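Local coordinates for protein formate dehydrogenase subunit beta (Desulfovibrio gigas, PDB 1H0H) that serves as the electron-transfer subunit of formate dehydrogenase, carrying three [4Fe-4S] clusters for the reversible two-electron oxidation of formate to carbon dioxide, at residues 72-77 and 98-103; 76-81 and 92-97; 85-90 and 108-113. All coordinates share one frame; numbering follows the deposited sequence.

In the fold
Contacts 1 and 2 both border one [4Fe-4S] cluster, with centres about 5 Å apart. They share Ile76 and Ala77 and start from the same cysteine-bearing loop. Their second segments carry the two strands of an antiparallel hairpin, 92-94 and 101-103. Leu102 N lies 2.6 Å from Ile93 O, a probable hydrogen bond. Cys72 and Cys75 of contact 1 and Cys80 of contact 2 bind the cluster, and Cys120 is the fourth ligand. Contact 3 is at the surface, its centre about 14 Å from that of contact 2 and 17 Å from that of contact 1. A salt bridge joins Lys81 of contact 2 to its Asp85. Its Leu110 side chain is about 11 Å from a cluster.

Contact 1 of 3, residues 72-77 and 98-103. With SF4 (iron/sulfur cluster), chain N.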
loop_
_atom_site.group_PDB
_atom_site.type_symbol
_atom_site.label_atom_id
_atom_site.label_comp_id
_atom_site.label_asym_id
_atom_site.label_seq_id
_atom_site.Cartn_x
_atom_site.Cartn_y
_atom_site.Cartn_z
ATOM N N CYS B 72 -31.986 10.186 -6.965
ATOM C CA CYS B 72 -33.130 11.035 -7.295
ATOM C C CYS B 72 -32.648 12.399 -7.812
ATOM O O CYS B 72 -31.674 12.944 -7.296
ATOM C CB CYS B 72 -33.973 11.255 -6.053
ATOM S SG CYS B 72 -35.236 12.515 -6.243
ATOM N N ARG B 73 -33.342 12.965 -8.790
ATOM C CA ARG B 73 -32.921 14.250 -9.365
ATOM C C ARG B 73 -33.464 15.458 -8.612
ATOM O O ARG B 73 -33.131 16.571 -8.943
ATOM C CB ARG B 73 -33.413 14.366 -10.800
ATOM C CG ARG B 73 -33.007 13.201 -11.677
ATOM C CD ARG B 73 -31.487 13.040 -11.908
ATOM N NE ARG B 73 -31.274 12.145 -13.040
ATOM C CZ ARG B 73 -31.292 10.819 -12.955
ATOM N NH1 ARG B 73 -31.513 10.212 -11.775
ATOM N NH2 ARG B 73 -31.094 10.105 -14.048
ATOM N N HIS B 74 -34.341 15.209 -7.651
ATOM C CA HIS B 74 -35.028 16.270 -6.931
ATOM C C HIS B 74 -35.611 17.290 -7.902
ATOM O O HIS B 74 -35.296 18.488 -7.870
ATOM C CB HIS B 74 -34.131 16.858 -5.842
ATOM C CG HIS B 74 -33.874 15.885 -4.747
ATOM N ND1 HIS B 74 -34.730 15.728 -3.680
ATOM C CD2 HIS B 74 -32.914 14.935 -4.607
ATOM C CE1 HIS B 74 -34.288 14.758 -2.902
ATOM N NE2 HIS B 74 -33.174 14.273 -3.432
ATOM N N CYS B 75 -36.436 16.750 -8.796
ATOM C CA CYS B 75 -37.150 17.526 -9.813
ATOM C C CYS B 75 -37.748 18.805 -9.267
ATOM O O CYS B 75 -38.366 18.820 -8.191
ATOM C CB CYS B 75 -38.258 16.669 -10.417
ATOM S SG CYS B 75 -37.636 15.246 -11.325
ATOM N N ILE B 76 -37.572 19.893 -10.013
ATOM C CA ILE B 76 -38.093 21.176 -9.584
ATOM C C ILE B 76 -39.614 21.121 -9.427
ATOM O O ILE B 76 -40.187 21.688 -8.488
ATOM C CB ILE B 76 -37.653 22.249 -10.588
ATOM C CG1 ILE B 76 -36.134 22.455 -10.441
ATOM C CG2 ILE B 76 -38.415 23.564 -10.370
ATOM C CD1 ILE B 76 -35.540 23.228 -11.584
ATOM N N ALA B 77 -40.259 20.414 -10.345
ATOM C CA ALA B 77 -41.704 20.224 -10.329
ATOM C C ALA B 77 -41.906 18.720 -10.355
ATOM O O ALA B 77 -42.155 18.146 -11.402
ATOM C CB ALA B 77 -42.321 20.851 -11.566
ATOM N N THR B 98 -35.180 23.815 0.828
ATOM C CA THR B 98 -34.095 23.119 0.174
ATOM C C THR B 98 -34.421 22.652 -1.222
ATOM O O THR B 98 -33.524 22.426 -2.023
ATOM C CB THR B 98 -33.669 21.894 0.993
ATOM O OG1 THR B 98 -34.804 21.068 1.237
ATOM C CG2 THR B 98 -33.235 22.298 2.390
ATOM N N GLY B 99 -35.701 22.497 -1.517
ATOM C CA GLY B 99 -36.078 21.916 -2.789
ATOM C C GLY B 99 -36.124 20.402 -2.670
ATOM O O GLY B 99 -36.401 19.701 -3.648
ATOM N N CYS B 100 -35.873 19.874 -1.470
ATOM C CA CYS B 100 -35.872 18.430 -1.311
ATOM C C CYS B 100 -37.247 17.822 -1.551
ATOM O O CYS B 100 -38.252 18.342 -1.085
ATOM C CB CYS B 100 -35.385 17.994 0.081
ATOM S SG CYS B 100 -35.587 16.199 0.388
ATOM N N VAL B 101 -37.258 16.699 -2.262
ATOM C CA VAL B 101 -38.467 15.930 -2.507
ATOM C C VAL B 101 -38.330 14.757 -1.566
ATOM O O VAL B 101 -37.478 13.900 -1.746
ATOM C CB VAL B 101 -38.561 15.483 -3.978
ATOM C CG1 VAL B 101 -39.741 14.554 -4.192
ATOM C CG2 VAL B 101 -38.664 16.729 -4.897
ATOM N N LEU B 102 -39.155 14.740 -0.538
ATOM C CA LEU B 102 -38.985 13.796 0.532
ATOM C C LEU B 102 -40.068 12.730 0.593
ATOM O O LEU B 102 -41.220 13.028 0.913
ATOM C CB LEU B 102 -38.906 14.570 1.846
ATOM C CG LEU B 102 -38.781 13.784 3.153
ATOM C CD1 LEU B 102 -37.511 12.926 3.169
ATOM C CD2 LEU B 102 -38.765 14.756 4.304
ATOM N N PHE B 103 -39.715 11.491 0.258
ATOM C CA PHE B 103 -40.675 10.412 0.435
ATOM C C PHE B 103 -40.709 10.124 1.923
ATOM O O PHE B 103 -39.665 9.929 2.550
ATOM C CB PHE B 103 -40.255 9.124 -0.274
ATOM C CG PHE B 103 -40.699 9.020 -1.706
ATOM C CD1 PHE B 103 -40.636 10.099 -2.555
ATOM C CD2 PHE B 103 -41.127 7.801 -2.206
ATOM C CE1 PHE B 103 -40.995 9.968 -3.865
ATOM C CE2 PHE B 103 -41.490 7.661 -3.525
ATOM C CZ PHE B 103 -41.429 8.732 -4.363
HETATM FE FE1 SF4 N . -38.295 10.732 -9.806
HETATM FE FE2 SF4 N . -36.860 11.909 -7.765
HETATM FE FE3 SF4 N . -38.005 13.477 -9.872
HETATM FE FE4 SF4 N . -39.646 12.249 -8.017
HETATM S S1 SF4 N . -38.112 14.008 -7.606
HETATM S S2 SF4 N . -39.979 12.236 -10.182
HETATM S S3 SF4 N . -38.434 10.265 -7.586
HETATM S S4 SF4 N . -36.257 11.870 -10.022
HETATM O O HOH W 1 -37.545 20.296 -6.177
#
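Two metal bonds anchor the loop 72-77 to the cluster. Cys72 SG binds FE2 and Cys75 SG binds FE3, each at 2.3 Å. The two thiolates leave their backbones differently. Cys72 SG is anti to its backbone N (chi1 169°), whereas Cys75 SG is anti to its carbonyl carbon (chi1 -65°).

Hydrogen bonding across the segments centres on His74. Val101 N donates to His74 ND1 at 3.1 Å, and the bond is nearly straight at 172°. Because a backbone N-H donates to it, ND1 is the unprotonated nitrogen. The donor lies in the ring plane and so approaches at the ring edge. The backbone N of His74 donates to Cys72 SG at 3.2 Å. This N-H...S bond would be expected to stabilise the thiolate charge. The same SG sits over the centre of one imidazole face.

Cys72 and Cys75, separated by two residues (Cys-x-x-Cys), have the spacing of a ferredoxin-type cluster loop. Cys80 and Cys120 complete the site. His74 also touches Cys137, a ligand of a second [4Fe-4S] cluster, so its ring lies between two cluster sites.

Apolar packing comes from Val101. Its CG1 and CG2 both rest on the cluster sulfide S1, CG1 at 3.8 Å. CG2 also meets Cys75 O.

One water lies between the backbones, within hydrogen-bonding distance of Cys75 O (2.6 Å) and Gly99 O. Beyond it, Thr98 OG1 accepts from Cys100 N in an ST turn.

Contact 2 of 3, residues 76-81 and 92-97; sequences IAPPCK and IIHDDA. With SF4 (iron/sulfur cluster), chain N.
Lys81 runs along strand 92-94 from the first turn of helix 79-84. Its CB packs on Ile92 CG2 at 3.8 Å. CG is anti to the backbone N (chi1 -176°) and starts an extended chain that runs antiparallel to the Ile92 side chain. CD passes over Ile92 O and reaches His94 CB at 3.7 Å. CE lies against the same CB. A bend at chi4 (57°) then turns NZ back to the strand. NZ donates to Ile92 O at 3.0 Å, nearly along the C=O axis. NZ also makes a salt bridge with Asp85 OD1, so the ammonium is held from two directions.

Further along the strand, the His94 ring lies against Pro78. Pro78 CG sits over the centre of one imidazole face, 3.8 Å from the centroid, a CH-pi contact. Ile76 O approaches the ring edge, 3.3 Å from His94 CE1. At the other end, Ile92 CD1 reaches Cys80 CB at 4.3 Å.

Pro78 is the N-cap residue of the helix, and Pro79 CD lies 3.5 Å from the sulfide S2. Cys80 SG binds FE4 at 2.4 Å from the helix's first turn. The hairpin strand thus packs on the cysteine-bearing helix of a ferredoxin-type [4Fe-4S] site.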
loop_
_atom_site.group_PDB
_atom_site.type_symbol
_atom_site.label_atom_id
_atom_site.label_comp_id
_atom_site.label_asym_id
_atom_site.label_seq_id
_atom_site.Cartn_x
_atom_site.Cartn_y
_atom_site.Cartn_z
ATOM N N ILE B 76 -37.572 19.893 -10.013
ATOM C CA ILE B 76 -38.093 21.176 -9.584
ATOM C C ILE B 76 -39.614 21.121 -9.427
ATOM O O ILE B 76 -40.187 21.688 -8.488
ATOM C CB ILE B 76 -37.653 22.249 -10.588
ATOM C CG1 ILE B 76 -36.134 22.455 -10.441
ATOM C CG2 ILE B 76 -38.415 23.564 -10.370
ATOM C CD1 ILE B 76 -35.540 23.228 -11.584
ATOM N N ALA B 77 -40.259 20.414 -10.345
ATOM C CA ALA B 77 -41.704 20.224 -10.329
ATOM C C ALA B 77 -41.906 18.720 -10.355
ATOM O O ALA B 77 -42.155 18.146 -11.402
ATOM C CB ALA B 77 -42.321 20.851 -11.566
ATOM N N PRO B 78 -41.816 18.096 -9.189
ATOM C CA PRO B 78 -41.763 16.629 -9.090
ATOM C C PRO B 78 -43.025 15.879 -9.473
ATOM O O PRO B 78 -44.041 15.997 -8.795
ATOM C CB PRO B 78 -41.418 16.394 -7.609
ATOM C CG PRO B 78 -41.890 17.624 -6.902
ATOM C CD PRO B 78 -41.720 18.762 -7.866
ATOM N N PRO B 79 -42.970 15.117 -10.556
ATOM C CA PRO B 79 -44.128 14.338 -10.988
ATOM C C PRO B 79 -44.489 13.213 -10.012
ATOM O O PRO B 79 -45.653 12.861 -9.957
ATOM C CB PRO B 79 -43.719 13.773 -12.355
ATOM C CG PRO B 79 -42.287 14.013 -12.502
ATOM C CD PRO B 79 -41.806 14.963 -11.453
ATOM N N CYS B 80 -43.538 12.661 -9.279
ATOM C CA CYS B 80 -43.884 11.631 -8.301
ATOM C C CYS B 80 -44.862 12.191 -7.294
ATOM O O CYS B 80 -45.907 11.585 -7.027
ATOM C CB CYS B 80 -42.640 11.119 -7.591
ATOM S SG CYS B 80 -41.689 12.428 -6.821
ATOM N N LYS B 81 -44.536 13.360 -6.746
ATOM C CA LYS B 81 -45.447 14.022 -5.798
ATOM C C LYS B 81 -46.758 14.454 -6.428
ATOM O O LYS B 81 -47.834 14.360 -5.812
ATOM C CB LYS B 81 -44.815 15.253 -5.174
ATOM C CG LYS B 81 -45.732 15.915 -4.105
ATOM C CD LYS B 81 -45.004 17.036 -3.369
ATOM C CE LYS B 81 -45.970 17.988 -2.680
ATOM N NZ LYS B 81 -46.844 17.276 -1.749
ATOM N N ILE B 92 -45.565 12.527 0.097
ATOM C CA ILE B 92 -44.282 13.014 -0.383
ATOM C C ILE B 92 -44.229 14.502 -0.077
ATOM O O ILE B 92 -45.083 15.241 -0.533
ATOM C CB ILE B 92 -44.149 12.770 -1.907
ATOM C CG1 ILE B 92 -44.156 11.263 -2.205
ATOM C CG2 ILE B 92 -42.914 13.464 -2.451
ATOM C CD1 ILE B 92 -44.364 10.920 -3.641
ATOM N N ILE B 93 -43.280 14.910 0.772
ATOM C CA ILE B 93 -43.090 16.318 1.118
ATOM C C ILE B 93 -42.185 17.008 0.094
ATOM O O ILE B 93 -41.168 16.437 -0.345
ATOM C CB ILE B 93 -42.478 16.450 2.527
ATOM C CG1 ILE B 93 -43.475 15.952 3.567
ATOM C CG2 ILE B 93 -42.080 17.921 2.830
ATOM C CD1 ILE B 93 -42.885 15.850 4.998
ATOM N N HIS B 94 -42.569 18.222 -0.303
ATOM C CA HIS B 94 -41.723 19.061 -1.157
ATOM C C HIS B 94 -41.243 20.229 -0.281
ATOM O O HIS B 94 -42.006 21.149 0.028
ATOM C CB HIS B 94 -42.505 19.555 -2.367
ATOM C CG HIS B 94 -41.646 20.042 -3.495
ATOM N ND1 HIS B 94 -42.166 20.705 -4.582
ATOM C CD2 HIS B 94 -40.314 19.932 -3.725
ATOM C CE1 HIS B 94 -41.191 21.007 -5.424
ATOM N NE2 HIS B 94 -40.058 20.546 -4.929
ATOM N N ASP B 95 -39.976 20.181 0.121
ATOM C CA ASP B 95 -39.461 21.134 1.083
ATOM C C ASP B 95 -39.059 22.443 0.449
ATOM O O ASP B 95 -38.125 22.496 -0.343
ATOM C CB ASP B 95 -38.277 20.530 1.832
ATOM C CG ASP B 95 -37.745 21.457 2.879
ATOM O OD1 ASP B 95 -38.537 21.763 3.797
ATOM O OD2 ASP B 95 -36.574 21.938 2.865
ATOM N N ASP B 96 -39.754 23.511 0.820
ATOM C CA ASP B 96 -39.508 24.801 0.216
ATOM C C ASP B 96 -38.076 25.353 0.398
ATOM O O ASP B 96 -37.501 25.912 -0.532
ATOM C CB ASP B 96 -40.549 25.841 0.636
ATOM C CG ASP B 96 -40.387 27.139 -0.114
ATOM O OD1 ASP B 96 -40.826 27.237 -1.273
ATOM O OD2 ASP B 96 -39.805 28.125 0.349
ATOM N N ALA B 97 -37.519 25.206 1.588
ATOM C CA ALA B 97 -36.212 25.768 1.864
ATOM C C ALA B 97 -35.070 25.113 1.092
ATOM O O ALA B 97 -34.091 25.775 0.748
ATOM C CB ALA B 97 -35.929 25.709 3.359
HETATM FE FE1 SF4 N . -38.295 10.732 -9.806
HETATM FE FE2 SF4 N . -36.860 11.909 -7.765
HETATM FE FE3 SF4 N . -38.005 13.477 -9.872
HETATM FE FE4 SF4 N . -39.646 12.249 -8.017
HETATM S S1 SF4 N . -38.112 14.008 -7.606
HETATM S S2 SF4 N . -39.979 12.236 -10.182
HETATM S S3 SF4 N . -38.434 10.265 -7.586
HETATM S S4 SF4 N . -36.257 11.870 -10.022
#

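Contact 3 of 3, residues 85-90 and 108-113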
loop_
_atom_site.group_PDB
_atom_site.type_symbol
_atom_site.label_atom_id
_atom_site.label_comp_id
_atom_site.label_asym_id
_atom_site.label_seq_id
_atom_site.Cartn_x
_atom_site.Cartn_y
_atom_site.Cartn_z
ATOM N N ASP B 85 -50.045 13.240 -4.696
ATOM C CA ASP B 85 -50.921 14.295 -4.168
ATOM C C ASP B 85 -52.420 14.063 -4.492
ATOM O O ASP B 85 -53.315 14.554 -3.803
ATOM C CB ASP B 85 -50.490 15.654 -4.713
ATOM C CG ASP B 85 -49.321 16.263 -3.958
ATOM O OD1 ASP B 85 -48.877 15.697 -2.941
ATOM O OD2 ASP B 85 -48.795 17.345 -4.311
ATOM N N MET B 86 -52.700 13.318 -5.550
ATOM C CA MET B 86 -54.093 13.016 -5.882
ATOM C C MET B 86 -54.722 12.110 -4.844
ATOM O O MET B 86 -55.938 11.984 -4.794
ATOM C CB MET B 86 -54.178 12.317 -7.223
ATOM C CG MET B 86 -53.573 13.109 -8.296
ATOM S SD MET B 86 -54.564 14.535 -8.655
ATOM C CE MET B 86 -53.759 14.833 -10.134
ATOM N N GLU B 87 -53.877 11.455 -4.058
ATOM C CA GLU B 87 -54.320 10.553 -3.008
ATOM C C GLU B 87 -54.088 11.140 -1.600
ATOM O O GLU B 87 -54.970 11.124 -0.748
ATOM C CB GLU B 87 -53.553 9.238 -3.134
ATOM C CG GLU B 87 -54.388 8.070 -2.694
ATOM C CD GLU B 87 -53.696 6.731 -2.759
ATOM O OE1 GLU B 87 -53.008 6.397 -3.767
ATOM O OE2 GLU B 87 -53.893 5.993 -1.778
ATOM N N ASP B 88 -52.889 11.660 -1.381
ATOM C CA ASP B 88 -52.459 12.130 -0.064
ATOM C C ASP B 88 -51.304 13.112 -0.236
ATOM O O ASP B 88 -50.222 12.727 -0.637
ATOM C CB ASP B 88 -52.026 10.923 0.769
ATOM C CG ASP B 88 -51.539 11.294 2.142
ATOM O OD1 ASP B 88 -51.457 12.503 2.470
ATOM O OD2 ASP B 88 -51.183 10.418 2.961
ATOM N N GLU B 89 -51.551 14.385 0.055
ATOM C CA GLU B 89 -50.527 15.405 -0.133
ATOM C C GLU B 89 -49.419 15.331 0.916
ATOM O O GLU B 89 -48.369 15.969 0.773
ATOM C CB GLU B 89 -51.151 16.804 -0.179
ATOM C CG GLU B 89 -52.235 16.964 -1.237
ATOM C CD GLU B 89 -52.666 18.410 -1.429
ATOM O OE1 GLU B 89 -53.016 19.072 -0.427
ATOM O OE2 GLU B 89 -52.672 18.891 -2.584
ATOM N N SER B 90 -49.619 14.515 1.946
ATOM C CA SER B 90 -48.603 14.388 2.988
ATOM C C SER B 90 -47.668 13.192 2.779
ATOM O O SER B 90 -46.715 12.995 3.536
ATOM C CB SER B 90 -49.277 14.290 4.358
ATOM O OG SER B 90 -49.862 13.005 4.514
ATOM N N LYS B 108 -46.681 4.424 2.765
ATOM C CA LYS B 108 -47.247 3.111 3.056
ATOM C C LYS B 108 -48.772 3.057 2.854
ATOM O O LYS B 108 -49.328 2.001 2.508
ATOM C CB LYS B 108 -46.910 2.734 4.507
ATOM C CG LYS B 108 -47.175 1.282 4.861
ATOM C CD LYS B 108 -46.738 0.944 6.287
ATOM C CE LYS B 108 -47.459 -0.315 6.786
ATOM N NZ LYS B 108 -46.525 -1.280 7.441
ATOM N N ASP B 109 -49.438 4.189 3.076
ATOM C CA ASP B 109 -50.898 4.272 2.975
ATOM C C ASP B 109 -51.404 4.617 1.591
ATOM O O ASP B 109 -52.608 4.774 1.406
ATOM C CB ASP B 109 -51.483 5.348 3.907
ATOM C CG ASP B 109 -51.106 5.160 5.355
ATOM O OD1 ASP B 109 -50.912 4.006 5.786
ATOM O OD2 ASP B 109 -51.008 6.138 6.137
ATOM N N LEU B 110 -50.512 4.821 0.638
ATOM C CA LEU B 110 -50.956 5.072 -0.722
ATOM C C LEU B 110 -51.610 3.798 -1.273
ATOM O O LEU B 110 -51.067 2.697 -1.152
ATOM C CB LEU B 110 -49.776 5.478 -1.605
ATOM C CG LEU B 110 -49.166 6.833 -1.264
ATOM C CD1 LEU B 110 -47.880 7.062 -2.057
ATOM C CD2 LEU B 110 -50.189 7.928 -1.525
ATOM N N GLU B 111 -52.787 3.930 -1.854
ATOM C CA GLU B 111 -53.371 2.758 -2.485
ATOM C C GLU B 111 -52.716 2.517 -3.856
ATOM O O GLU B 111 -52.554 1.369 -4.267
ATOM C CB GLU B 111 -54.899 2.840 -2.575
ATOM C CG GLU B 111 -55.448 3.842 -3.570
ATOM C CD GLU B 111 -56.972 3.855 -3.614
ATOM O OE1 GLU B 111 -57.615 3.698 -2.548
ATOM O OE2 GLU B 111 -57.538 4.026 -4.719
ATOM N N ASP B 112 -52.311 3.591 -4.537
ATOM C CA ASP B 112 -51.753 3.452 -5.873
ATOM C C ASP B 112 -50.272 3.815 -5.964
ATOM O O ASP B 112 -49.881 4.865 -6.466
ATOM C CB ASP B 112 -52.565 4.259 -6.879
ATOM C CG ASP B 112 -52.115 4.024 -8.312
ATOM O OD1 ASP B 112 -51.322 3.080 -8.548
ATOM O OD2 ASP B 112 -52.525 4.738 -9.263
ATOM N N TYR B 113 -49.423 2.929 -5.504
ATOM C CA TYR B 113 -48.017 3.252 -5.577
ATOM C C TYR B 113 -47.433 3.106 -6.988
ATOM O O TYR B 113 -46.460 3.768 -7.312
ATOM C CB TYR B 113 -47.222 2.383 -4.621
ATOM C CG TYR B 113 -47.054 0.977 -5.129
ATOM C CD1 TYR B 113 -46.044 0.670 -6.010
ATOM C CD2 TYR B 113 -47.913 -0.039 -4.729
ATOM C CE1 TYR B 113 -45.872 -0.606 -6.475
ATOM C CE2 TYR B 113 -47.746 -1.328 -5.192
ATOM C CZ TYR B 113 -46.724 -1.594 -6.068
ATOM O OH TYR B 113 -46.515 -2.867 -6.558
HETATM O O HOH W 2 -51.008 7.521 -5.843
HETATM O O HOH W 3 -55.809 6.169 -5.612
#
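Glu87 has a chi1 of -148°, away from a staggered value, and its extended chain carries the carboxylate across to the turn at 110-112. There it spans two successive backbone N-H groups through syn lone pairs, one oxygen to each. Asp112 N donates to OE1 of Glu87 at 3.0 Å. Glu111 N donates to OE2 of Glu87 at 2.3 Å, nearly straight at 176°. That distance marks a strained fit or imprecise local coordinates, not an unusually strong bond.

The Glu111 side chain lies at a slant across Glu87, its CG 3.2 Å from Glu87 OE2. Glu87 OE2 and Glu111 OE1, like charges, are 4.4 Å apart; the N-H groups may offset part of their repulsion. One water donates to Glu87 OE1 and Asp112 O.

Leu110 CD2 packs on Glu87 CB at 4.0 Å and Asp88 CB at 4.2 Å. Ser90 N donates to Asp88 OD1 from above the carboxylate plane, an Asx turn; Ser90 OG uses the syn side.

At the surface, residues 85-90 join helix 79-84 to strand 92-94. Residues 108-113 lead from strand 101-103 into helix 113-119, whose N-cap, Asp112, has OD2 hydrogen-bonded to Ser115 OG. Leu110 packs inward on Met134 of strand 134-135.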